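Long-range contacts in sortase B (Clostridium perfringens, PDB 5YFK), which is probably a cysteine transpeptidase of the sortase B class, a family that joins sorting-signal proteins to the cell wall: residues Ser106-Tyr111 with Arg202-Ile207; Phe132-Lys137 with Phe190-Ile195; Phe150-Val155 with Ile218-Lys223. The protein carries 1 engineered substitution. One frame throughout, in Å; residues are numbered along the deposited sequence.

Contact 1: residues Ser106-Tyr111 with Arg202-Ile207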
# COMPACT_ATOMS: atom_id res chain seq x y z
N SER A 106 -4.42 -1.85 -13.48
CA SER A 106 -3.00 -1.45 -13.60
C SER A 106 -2.48 -0.63 -12.39
O SER A 106 -1.27 -0.48 -12.23
CB SER A 106 -2.77 -0.70 -14.92
OG SER A 106 -2.49 -1.62 -15.97
N ASN A 107 -3.39 -0.13 -11.56
CA ASN A 107 -3.00 0.61 -10.33
C ASN A 107 -3.70 -0.02 -9.14
O ASN A 107 -4.92 0.02 -9.07
CB ASN A 107 -3.38 2.07 -10.43
CG ASN A 107 -2.85 2.91 -9.27
OD1 ASN A 107 -1.99 2.47 -8.48
ND2 ASN A 107 -3.35 4.14 -9.18
N ILE A 108 -2.92 -0.60 -8.25
CA ILE A 108 -3.44 -1.15 -7.01
C ILE A 108 -3.32 -0.04 -5.96
O ILE A 108 -2.23 0.46 -5.69
CB ILE A 108 -2.64 -2.38 -6.58
CG1 ILE A 108 -2.68 -3.43 -7.70
CG2 ILE A 108 -3.17 -2.92 -5.25
CD1 ILE A 108 -1.61 -4.50 -7.60
N VAL A 109 -4.44 0.32 -5.36
CA VAL A 109 -4.45 1.48 -4.48
C VAL A 109 -4.74 1.05 -3.07
O VAL A 109 -5.75 0.39 -2.80
CB VAL A 109 -5.50 2.52 -4.93
CG1 VAL A 109 -5.61 3.65 -3.92
CG2 VAL A 109 -5.13 3.05 -6.30
N VAL A 110 -3.83 1.41 -2.16
CA VAL A 110 -3.89 0.92 -0.81
C VAL A 110 -3.85 2.10 0.16
O VAL A 110 -3.03 3.02 -0.00
CB VAL A 110 -2.72 -0.06 -0.53
CG1 VAL A 110 -2.73 -0.57 0.89
CG2 VAL A 110 -2.74 -1.21 -1.52
N TYR A 111 -4.68 2.02 1.21
CA TYR A 111 -4.86 3.07 2.21
C TYR A 111 -4.48 2.56 3.58
O TYR A 111 -4.67 1.37 3.93
CB TYR A 111 -6.31 3.53 2.27
CG TYR A 111 -6.90 4.02 0.98
CD1 TYR A 111 -7.45 3.13 0.07
CD2 TYR A 111 -6.88 5.37 0.66
CE1 TYR A 111 -8.01 3.59 -1.10
CE2 TYR A 111 -7.28 5.81 -0.59
CZ TYR A 111 -7.90 4.91 -1.43
OH TYR A 111 -8.42 5.35 -2.61
N ARG A 202 2.83 -1.98 -14.22
CA ARG A 202 1.77 -2.07 -13.23
C ARG A 202 2.23 -1.32 -11.99
O ARG A 202 3.37 -1.48 -11.55
CB ARG A 202 1.49 -3.53 -12.86
CG ARG A 202 0.25 -3.64 -11.99
CD ARG A 202 -0.15 -5.07 -11.68
NE ARG A 202 -1.58 -5.10 -11.36
CZ ARG A 202 -2.25 -6.20 -11.00
NH1 ARG A 202 -3.57 -6.15 -10.91
NH2 ARG A 202 -1.59 -7.29 -10.66
N ILE A 203 1.37 -0.47 -11.45
CA ILE A 203 1.79 0.34 -10.33
C ILE A 203 1.01 0.04 -9.06
O ILE A 203 -0.11 -0.46 -9.09
CB ILE A 203 1.76 1.85 -10.65
CG1 ILE A 203 0.36 2.30 -11.10
CG2 ILE A 203 2.84 2.17 -11.70
CD1 ILE A 203 0.16 3.82 -11.05
N LEU A 204 1.60 0.51 -7.96
CA LEU A 204 1.07 0.39 -6.62
C LEU A 204 1.09 1.79 -5.99
O LEU A 204 2.12 2.49 -6.05
CB LEU A 204 1.96 -0.53 -5.79
CG LEU A 204 1.57 -0.75 -4.32
CD1 LEU A 204 0.21 -1.36 -4.07
CD2 LEU A 204 2.63 -1.60 -3.67
N THR A 205 -0.05 2.22 -5.51
CA THR A 205 -0.17 3.54 -4.89
C THR A 205 -0.52 3.37 -3.42
O THR A 205 -1.54 2.76 -3.10
CB THR A 205 -1.27 4.35 -5.59
OG1 THR A 205 -0.97 4.45 -6.99
CG2 THR A 205 -1.47 5.74 -4.96
N LEU A 206 0.28 3.98 -2.55
CA LEU A 206 0.03 3.94 -1.12
C LEU A 206 -0.35 5.31 -0.61
O LEU A 206 0.34 6.28 -0.90
CB LEU A 206 1.28 3.47 -0.36
CG LEU A 206 1.97 2.19 -0.83
CD1 LEU A 206 3.17 1.88 0.03
CD2 LEU A 206 1.00 1.02 -0.87
N ILE A 207 -1.46 5.37 0.11
CA ILE A 207 -2.04 6.65 0.53
C ILE A 207 -2.27 6.69 2.02
O ILE A 207 -2.94 5.80 2.59
CB ILE A 207 -3.36 6.94 -0.22
CG1 ILE A 207 -3.07 7.08 -1.73
CG2 ILE A 207 -3.98 8.22 0.29
CD1 ILE A 207 -4.33 7.05 -2.57
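With CG anti to its backbone N (chi1 -173°), Asn107 turns its amide across to Thr205, whose OG1 lies anti to its own carbonyl carbon (chi1 -57°) and so faces that amide. The two belong to neighbouring parallel strands, 107-111 and 203-207, in the middle of the sortase beta-barrel fold. Thr205 OG1 donates to Asn107 OD1 at 2.7 Å, in the carbonyl plane and on a lone pair, while Asn107 ND2 is taken up by the Lys168 carbonyl. Five backbone bonds form the parallel ladder; the straightest, Thr205 N to Ile108 O, measures 2.8 Å with 175° at the hydrogen. On the face of Ile108 and Val110, Leu204 CD1 sits 3.9 Å from both Ile108 CG2 and Val110 CG2. The other face carries Tyr111 beside Ile207, pointing the same way; the tyrosine hydroxyl bonds Asp97. Ile207 also lies close to Arg217, the predicted transition-state stabilizer, so this ladder runs up to the probable active site. At the opposite end the extended Arg202 chain, its NH1 held by the carbonyls of Leu102 and Asp105, brings one guanidinium face over Ile108, whose CD1 stands 3.8 Å from Arg202 NE.

Contact 2: residues Phe132-Lys137 with Phe190-Ile195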
# COMPACT_ATOMS: atom_id res chain seq x y z
N PHE A 132 16.05 9.25 2.70
CA PHE A 132 15.19 8.08 2.87
C PHE A 132 14.72 7.51 1.54
O PHE A 132 14.68 6.28 1.37
CB PHE A 132 13.99 8.44 3.74
CG PHE A 132 13.30 7.25 4.37
CD1 PHE A 132 12.32 6.55 3.68
CD2 PHE A 132 13.79 6.72 5.55
CE1 PHE A 132 11.75 5.41 4.22
CE2 PHE A 132 13.23 5.58 6.11
CZ PHE A 132 12.22 4.91 5.42
N PHE A 133 14.11 8.37 0.72
CA PHE A 133 13.66 7.99 -0.64
C PHE A 133 14.76 7.29 -1.45
O PHE A 133 14.53 6.29 -2.12
CB PHE A 133 13.17 9.25 -1.40
CG PHE A 133 12.71 8.99 -2.82
CD1 PHE A 133 13.60 9.11 -3.88
CD2 PHE A 133 11.37 8.78 -3.10
CE1 PHE A 133 13.19 8.87 -5.17
CE2 PHE A 133 10.94 8.64 -4.42
CZ PHE A 133 11.86 8.68 -5.45
N ASN A 134 15.96 7.85 -1.43
CA ASN A 134 17.08 7.23 -2.12
C ASN A 134 17.45 5.86 -1.59
O ASN A 134 17.85 4.99 -2.36
CB ASN A 134 18.31 8.14 -2.06
CG ASN A 134 18.18 9.35 -2.95
OD1 ASN A 134 17.32 9.39 -3.84
ND2 ASN A 134 18.93 10.40 -2.63
N ALA A 135 17.34 5.69 -0.28
CA ALA A 135 17.89 4.52 0.40
C ALA A 135 16.89 3.37 0.44
O ALA A 135 17.28 2.19 0.43
CB ALA A 135 18.31 4.88 1.81
N ASN A 136 15.60 3.71 0.38
CA ASN A 136 14.53 2.73 0.55
C ASN A 136 13.59 2.68 -0.65
O ASN A 136 12.78 3.59 -0.86
CB ASN A 136 13.77 3.05 1.82
CG ASN A 136 14.66 3.00 3.05
OD1 ASN A 136 15.14 1.94 3.45
ND2 ASN A 136 15.02 4.15 3.55
N LYS A 137 13.89 1.76 -1.55
CA LYS A 137 13.36 1.80 -2.91
C LYS A 137 12.09 0.92 -3.04
O LYS A 137 11.36 1.05 -4.02
CB LYS A 137 14.42 1.30 -3.90
CG LYS A 137 15.58 2.26 -4.12
CD LYS A 137 16.51 1.71 -5.19
CE LYS A 137 17.79 2.52 -5.29
NZ LYS A 137 18.68 1.96 -6.34
N PHE A 190 10.87 13.89 -5.76
CA PHE A 190 12.18 13.30 -6.07
C PHE A 190 12.09 12.40 -7.31
O PHE A 190 11.15 11.61 -7.46
CB PHE A 190 12.73 12.47 -4.89
CG PHE A 190 12.69 13.18 -3.56
CD1 PHE A 190 13.32 14.38 -3.38
CD2 PHE A 190 12.00 12.63 -2.48
CE1 PHE A 190 13.24 15.06 -2.18
CE2 PHE A 190 11.86 13.33 -1.31
CZ PHE A 190 12.52 14.54 -1.14
N LYS A 191 13.11 12.48 -8.16
CA LYS A 191 13.18 11.68 -9.39
C LYS A 191 13.98 10.40 -9.16
O LYS A 191 15.03 10.42 -8.52
CB LYS A 191 13.80 12.53 -10.50
CG LYS A 191 14.25 11.75 -11.72
CD LYS A 191 13.16 11.68 -12.77
CE LYS A 191 13.44 10.56 -13.76
NZ LYS A 191 12.32 10.39 -14.72
N ARG A 192 13.39 9.26 -9.49
CA ARG A 192 14.09 7.97 -9.50
C ARG A 192 14.71 7.72 -10.87
O ARG A 192 14.00 7.58 -11.88
CB ARG A 192 13.14 6.82 -9.16
CG ARG A 192 13.84 5.48 -8.98
CD ARG A 192 14.50 5.36 -7.62
NE ARG A 192 13.53 5.23 -6.54
CZ ARG A 192 13.82 5.40 -5.26
NH1 ARG A 192 12.89 5.21 -4.34
NH2 ARG A 192 15.05 5.75 -4.89
N ASP A 193 16.04 7.65 -10.90
CA ASP A 193 16.76 7.50 -12.14
C ASP A 193 16.62 6.09 -12.70
O ASP A 193 16.70 5.11 -11.96
CB ASP A 193 18.25 7.80 -11.93
CG ASP A 193 18.52 9.24 -11.57
OD1 ASP A 193 17.65 10.11 -11.84
OD2 ASP A 193 19.65 9.53 -11.13
N GLY A 194 16.39 6.00 -14.01
CA GLY A 194 16.52 4.73 -14.75
C GLY A 194 15.36 3.78 -14.54
O GLY A 194 15.47 2.58 -14.81
N ILE A 195 14.23 4.31 -14.09
CA ILE A 195 13.09 3.48 -13.69
C ILE A 195 12.26 3.03 -14.91
O ILE A 195 11.38 2.18 -14.79
CB ILE A 195 12.19 4.24 -12.68
CG1 ILE A 195 11.34 3.27 -11.86
CG2 ILE A 195 11.28 5.23 -13.38
CD1 ILE A 195 11.75 3.20 -10.41
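Residues 132-135 form the last turn of a short helix, and Asn136 is the first residue to leave helical geometry; facing them, residues 190-195 run without regular structure into a type II turn from Arg192 to Ile195, with Gly194 at positive phi. The two backbones stay well apart, 7.7 Å between Phe133 CA and Phe190 CA at their nearest, so side chains must bridge them. The helix end is tied off by Asn136, whose N and ND2 both donate to Phe132 O.

Phe133, its CG anti to the backbone N (chi1 179°), projects its ring between Phe190 and Arg192. One face receives Phe190 CB, a CH-pi contact 3.7 Å from the Phe133 ring centroid, while the two rings themselves meet obliquely. On the opposite face lies the guanidinium of Arg192, nearly parallel at 7°, with Arg192 CZ 3.9 Å from the Phe133 ring centroid: a stacked cation-pi pair. Bends at chi2 and chi3 fold the arginine chain so that its end reaches the ring. The far face of the guanidinium is met by Lys137 CG, 3.6 Å from Arg192 NH2, making a layered sandwich of ring, cation and aliphatic chain.

In its own plane the guanidinium grips Phe133 O end-on, Arg192 NH1 at 3.0 Å and Arg192 NH2 at 2.9 Å, although both donors stand above the carbonyl plane. Arg192 NE turns instead to Ile152 O of the sheet. Stacking and bonding together fix the plane of this buried cation and join the helix end to the loop; the carbonyl dipoles of Phe133 and Ile152 and the ring face probably help to stabilise its charge, with Glu151 adding a weak, long ion pair.

Contact 3: residues Phe150-Val155 with Ile218-Lys223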
# COMPACT_ATOMS: atom_id res chain seq x y z
N PHE A 150 7.84 -3.87 -6.04
CA PHE A 150 7.53 -2.58 -6.69
C PHE A 150 8.56 -1.52 -6.29
O PHE A 150 9.02 -1.49 -5.14
CB PHE A 150 6.14 -2.13 -6.23
CG PHE A 150 5.02 -2.97 -6.77
CD1 PHE A 150 4.72 -4.19 -6.18
CD2 PHE A 150 4.16 -2.47 -7.73
CE1 PHE A 150 3.66 -4.95 -6.65
CE2 PHE A 150 3.19 -3.29 -8.30
CZ PHE A 150 2.95 -4.54 -7.76
N GLU A 151 9.10 -0.80 -7.27
CA GLU A 151 10.09 0.21 -6.95
C GLU A 151 9.45 1.59 -6.93
O GLU A 151 8.76 1.96 -7.85
CB GLU A 151 11.25 0.21 -7.94
CG GLU A 151 12.37 1.11 -7.49
CD GLU A 151 13.54 1.15 -8.45
OE1 GLU A 151 13.64 0.24 -9.30
OE2 GLU A 151 14.46 1.95 -8.18
N ILE A 152 9.60 2.27 -5.81
CA ILE A 152 9.00 3.59 -5.58
C ILE A 152 9.64 4.59 -6.50
O ILE A 152 10.88 4.68 -6.54
CB ILE A 152 9.23 4.05 -4.13
CG1 ILE A 152 8.42 3.17 -3.18
CG2 ILE A 152 8.83 5.52 -3.98
CD1 ILE A 152 8.80 3.30 -1.73
N PHE A 153 8.81 5.32 -7.23
CA PHE A 153 9.30 6.34 -8.18
C PHE A 153 8.72 7.74 -7.90
O PHE A 153 9.13 8.73 -8.50
CB PHE A 153 9.07 5.89 -9.63
CG PHE A 153 7.63 5.83 -10.04
CD1 PHE A 153 6.97 6.96 -10.48
CD2 PHE A 153 6.89 4.66 -9.82
CE1 PHE A 153 5.61 6.93 -10.74
CE2 PHE A 153 5.56 4.59 -10.19
CZ PHE A 153 4.93 5.72 -10.72
N SER A 154 7.66 7.78 -7.10
CA SER A 154 7.00 9.08 -6.81
C SER A 154 6.65 9.18 -5.34
O SER A 154 6.07 8.26 -4.78
CB SER A 154 5.74 9.26 -7.64
OG SER A 154 5.14 10.52 -7.36
N VAL A 155 6.87 10.35 -4.75
CA VAL A 155 6.34 10.66 -3.44
C VAL A 155 5.85 12.12 -3.45
O VAL A 155 6.46 12.98 -4.07
CB VAL A 155 7.39 10.51 -2.30
CG1 VAL A 155 8.62 11.40 -2.55
CG2 VAL A 155 6.78 10.88 -0.96
N ILE A 218 -0.53 12.00 2.05
CA ILE A 218 0.81 11.66 1.54
C ILE A 218 0.74 10.39 0.67
O ILE A 218 0.05 9.47 1.02
CB ILE A 218 1.78 11.39 2.71
CG1 ILE A 218 1.73 12.56 3.72
CG2 ILE A 218 3.21 11.17 2.21
CD1 ILE A 218 2.53 12.34 4.99
N VAL A 219 1.40 10.42 -0.49
CA VAL A 219 1.22 9.40 -1.52
C VAL A 219 2.60 8.88 -1.94
O VAL A 219 3.50 9.65 -2.21
CB VAL A 219 0.50 9.94 -2.78
CG1 VAL A 219 0.15 8.82 -3.75
CG2 VAL A 219 -0.74 10.73 -2.39
N VAL A 220 2.72 7.55 -2.02
CA VAL A 220 3.85 6.91 -2.63
C VAL A 220 3.39 5.99 -3.77
O VAL A 220 2.38 5.31 -3.66
CB VAL A 220 4.67 6.09 -1.61
CG1 VAL A 220 5.74 5.28 -2.33
CG2 VAL A 220 5.33 7.03 -0.59
N VAL A 221 4.01 6.17 -4.94
CA VAL A 221 3.68 5.34 -6.11
C VAL A 221 4.93 4.58 -6.56
O VAL A 221 6.05 5.12 -6.60
CB VAL A 221 3.13 6.19 -7.28
CG1 VAL A 221 2.39 5.32 -8.27
CG2 VAL A 221 2.19 7.29 -6.77
N ALA A 222 4.73 3.31 -6.86
CA ALA A 222 5.82 2.38 -7.17
C ALA A 222 5.40 1.51 -8.36
O ALA A 222 4.20 1.31 -8.60
CB ALA A 222 6.10 1.50 -5.95
N LYS A 223 6.38 1.14 -9.17
CA LYS A 223 6.16 0.24 -10.31
C LYS A 223 6.72 -1.15 -10.12
O LYS A 223 7.81 -1.34 -9.56
CB LYS A 223 6.73 0.82 -11.61
CG LYS A 223 8.22 1.02 -11.59
CD LYS A 223 8.73 1.23 -13.00
CE LYS A 223 9.11 -0.06 -13.70
NZ LYS A 223 9.48 0.18 -15.12
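Phe153 stands against Val221 with its ring crossing the valine obliquely: Phe153 CZ comes to 3.6 Å from Val221 CG1, and one ring face lies over Val221 O. This is the site of a classic beta bulge in the antiparallel pairing of strands 150-155 and 218-223 of the sortase beta-barrel fold. Phe153 and Ser154 both face Val221, and their amides converge on Val221 O, at 2.8 Å from Phe153 N and 3.1 Å from Ser154 N. The extra residue departs from extended geometry (psi -16°), and CG of Phe153 takes the crowded position between N and the carbonyl carbon (chi1 68°), which brings the ring back over the neighbouring strand. Its edge is turned to Lys223 N.

On the face of Ile152 and Ala222, aliphatic packing dominates. Ile152 crosses Val220 obliquely, both of its branches closing on one methyl, with Ile152 CG2 3.5 Å from Val220 CG1. Val155 CG2 closes the row more loosely against Val220 CG2. Phe150 lies next to Ala222, its CB 3.6 Å from Ala222 CB, and directs its ring edge to Ala222 O.

Lys223 bends at chi3 to carry its amine off to the Ile195 carbonyl and to a salt bridge with Asp201, while Ser154 OG bonds the carbonyl of Gln184. Before the bulge, Glu151 and Lys223 exchange both backbone bonds as a hydrogen-bonded pair; after it, Val221 N donates to Ser154 O at 2.9 Å.

Contacts 1 and 3 are successive parts of one sheet, their centres about 9 Å apart, because strands 203-210 and 216-225 are neighbours: Leu206 N meets Val220 O at 2.7 Å and Leu204 N meets Ala222 O at 2.8 Å, both probable hydrogen bonds. Contact 2, its centre about 17 Å from that of contact 1, adjoins contact 3 along strand 146-159, where Arg192 NE lies 2.7 Å from Ile152 O. The predicted active site is approached by the first and third: the side chain of Ile207 is about 7 Å from that of the engineered Ser209, and that of Val219 about 5 Å from that of Arg217, whereas contact 2 is remote from it.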